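PDB 4BXM: ERPC from Borrelia burgdorferi, which probably binds the complement regulator factor H at the spirochaete's outer surface, as a lipoprotein of the Erp family also known as CRASP-4. Local coordinates for residues 76-79 against 80-83. Sequence-based numbering, arbitrary orientation.
Sequences ESEV and NNFI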
ATOM      1  N   GLU A  76      -4.662   2.618  15.713  1.00 23.46           N
ATOM      2  CA  GLU A  76      -5.194   1.367  16.247  1.00 27.12           C
ATOM      3  C   GLU A  76      -6.624   1.159  15.950  1.00 24.43           C
ATOM      4  O   GLU A  76      -7.043   0.053  15.542  1.00 25.92           O
ATOM      5  CB  GLU A  76      -4.932   1.245  17.787  1.00 27.85           C
ATOM      6  CG  GLU A  76      -5.241  -0.145  18.380  1.00 27.53           C
ATOM      7  CD  GLU A  76      -4.246  -1.241  17.926  1.00 31.18           C
ATOM      8  OE1 GLU A  76      -3.108  -0.970  17.424  1.00 29.68           O
ATOM      9  OE2 GLU A  76      -4.595  -2.427  18.058  1.00 34.61           O
ATOM     10  N   SER A  77      -7.415   2.201  16.133  1.00 24.62           N
ATOM     11  CA  SER A  77      -8.842   2.115  15.903  1.00 23.92           C
ATOM     12  C   SER A  77      -9.220   1.787  14.434  1.00 23.16           C
ATOM     13  O   SER A  77     -10.374   1.392  14.144  1.00 22.67           O
ATOM     14  CB  SER A  77      -9.524   3.464  16.296  1.00 26.27           C
ATOM     15  OG  SER A  77      -9.009   4.490  15.453  1.00 30.52           O
ATOM     16  N   GLU A  78      -8.322   2.006  13.477  1.00 21.98           N
ATOM     17  CA  GLU A  78      -8.644   1.584  12.101  1.00 21.12           C
ATOM     18  C   GLU A  78      -8.096   0.183  11.730  1.00 20.30           C
ATOM     19  O   GLU A  78      -8.246  -0.306  10.595  1.00 21.27           O
ATOM     20  CB  GLU A  78      -8.091   2.613  11.168  1.00 22.75           C
ATOM     21  CG  GLU A  78      -8.820   3.953  11.179  1.00 23.72           C
ATOM     22  CD  GLU A  78     -10.213   3.838  10.645  1.00 23.85           C
ATOM     23  OE1 GLU A  78     -10.394   3.163   9.638  1.00 21.69           O
ATOM     24  OE2 GLU A  78     -11.096   4.463  11.257  1.00 26.51           O
ATOM     25  N   VAL A  79      -7.414  -0.449  12.664  1.00 21.33           N
ATOM     26  CA  VAL A  79      -6.823  -1.757  12.420  1.00 21.82           C
ATOM     27  C   VAL A  79      -7.802  -2.833  11.955  1.00 23.89           C
ATOM     28  O   VAL A  79      -7.518  -3.544  10.951  1.00 28.56           O
ATOM     29  CB  VAL A  79      -6.028  -2.283  13.649  1.00 22.00           C
ATOM     30  CG1 VAL A  79      -5.650  -3.765  13.458  1.00 22.74           C
ATOM     31  CG2 VAL A  79      -4.764  -1.517  13.765  1.00 21.76           C
ATOM     32  N   ASN A  80      -8.954  -2.957  12.606  1.00 23.57           N
ATOM     33  CA  ASN A  80      -9.971  -3.917  12.144  1.00 25.21           C
ATOM     34  C   ASN A  80     -10.562  -3.612  10.740  1.00 26.06           C
ATOM     35  O   ASN A  80     -10.682  -4.495   9.921  1.00 23.04           O
ATOM     36  CB  ASN A  80     -11.081  -4.063  13.191  1.00 26.80           C
ATOM     37  CG  ASN A  80     -10.611  -4.809  14.441  1.00 33.84           C
ATOM     38  OD1 ASN A  80      -9.619  -5.540  14.440  1.00 35.66           O
ATOM     39  ND2 ASN A  80     -11.322  -4.604  15.538  1.00 38.64           N
ATOM     40  N   ASN A  81     -10.757  -2.328  10.409  1.00 23.82           N
ATOM     41  CA  ASN A  81     -11.137  -1.951   9.069  1.00 23.56           C
ATOM     42  C   ASN A  81     -10.007  -2.335   8.099  1.00 21.62           C
ATOM     43  O   ASN A  81     -10.238  -2.800   6.983  1.00 24.78           O
ATOM     44  CB  ASN A  81     -11.370  -0.395   8.959  1.00 25.74           C
ATOM     45  CG  ASN A  81     -12.548   0.116   9.781  1.00 27.66           C
ATOM     46  OD1 ASN A  81     -12.646   1.309  10.096  1.00 33.08           O
ATOM     47  ND2 ASN A  81     -13.447  -0.769  10.130  1.00 26.32           N
ATOM     48  N   PHE A  82      -8.776  -2.067   8.456  1.00 20.88           N
ATOM     49  CA  PHE A  82      -7.706  -2.377   7.514  1.00 19.20           C
ATOM     50  C   PHE A  82      -7.638  -3.895   7.213  1.00 18.59           C
ATOM     51  O   PHE A  82      -7.515  -4.314   6.104  1.00 20.68           O
ATOM     52  CB  PHE A  82      -6.392  -1.896   8.094  1.00 19.14           C
ATOM     53  CG  PHE A  82      -5.169  -2.298   7.299  1.00 18.97           C
ATOM     54  CD1 PHE A  82      -4.760  -1.541   6.217  1.00 20.48           C
ATOM     55  CD2 PHE A  82      -4.453  -3.414   7.644  1.00 21.20           C
ATOM     56  CE1 PHE A  82      -3.667  -1.911   5.491  1.00 22.50           C
ATOM     57  CE2 PHE A  82      -3.322  -3.792   6.951  1.00 23.90           C
ATOM     58  CZ  PHE A  82      -2.896  -3.029   5.900  1.00 23.74           C
ATOM     59  N   ILE A  83      -7.758  -4.713   8.222  1.00 23.23           N
ATOM     60  CA  ILE A  83      -7.710  -6.194   8.047  1.00 26.84           C
ATOM     61  C   ILE A  83      -8.845  -6.632   7.144  1.00 24.16           C
ATOM     62  O   ILE A  83      -8.593  -7.302   6.202  1.00 22.64           O
ATOM     63  CB  ILE A  83      -7.829  -6.971   9.364  1.00 25.91           C
ATOM     64  CG1 ILE A  83      -6.682  -6.641  10.333  1.00 31.13           C
ATOM     65  CG2 ILE A  83      -7.973  -8.500   9.113  1.00 26.89           C
ATOM     66  CD1 ILE A  83      -5.340  -6.738   9.734  1.00 32.93           C
TER
HETATM   67  O   HOH W   1      -9.290  -1.547  15.373  1.00 32.93           O
HETATM   68  O   HOH W   2     -11.225  -0.721  12.801  1.00 29.06           O
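Glu-78 and Asn-81 meet through their polar ends on one flank of the turn, the carboxylate and amide planes 57° apart. With CG beside its own backbone N (chi1 -71°) and a second bend at chi2, the glutamate chain folds back, although its CB sets out away from the residues that follow. OE1 accepts a hydrogen bond from the backbone N of Lys-93, and the side chain rests on Phe-92, which Asn-81 touches as well.

On another flank, Val-79 CG1 lies 4.4 Å from Ile-83 CG1, a loose apolar contact one turn apart. Ile-83 CG1 comes within 3.3 Å of Val-79 O, packing against the carbonyl that its N-H engages. Phe-82 behaves differently: its CB heads toward the preceding turn, but with CG anti to the backbone N (chi1 173°) the ring leads away, into an edge-to-face stack with Phe-92 and onto Phe-72 and Leu-74.

Two i to i+4 bonds join the backbones: Phe-82 N to Glu-78 O at 2.8 Å and Ile-83 N to Val-79 O at 3.0 Å. Just before them the chain is held by water. Water 1 donates to Glu-76 O and accepts from Asn-80 N at 3.1 Å; water 2 bridges Ser-77 O and Asn-81 N, accepting at 2.9 Å from the latter. Such a water-bridged opening turn, running into regular alpha-helical bonding, leads from strand 67-74 into helix 79-88, whose buried side packs against the antiparallel sheet of this outer surface protein E family member.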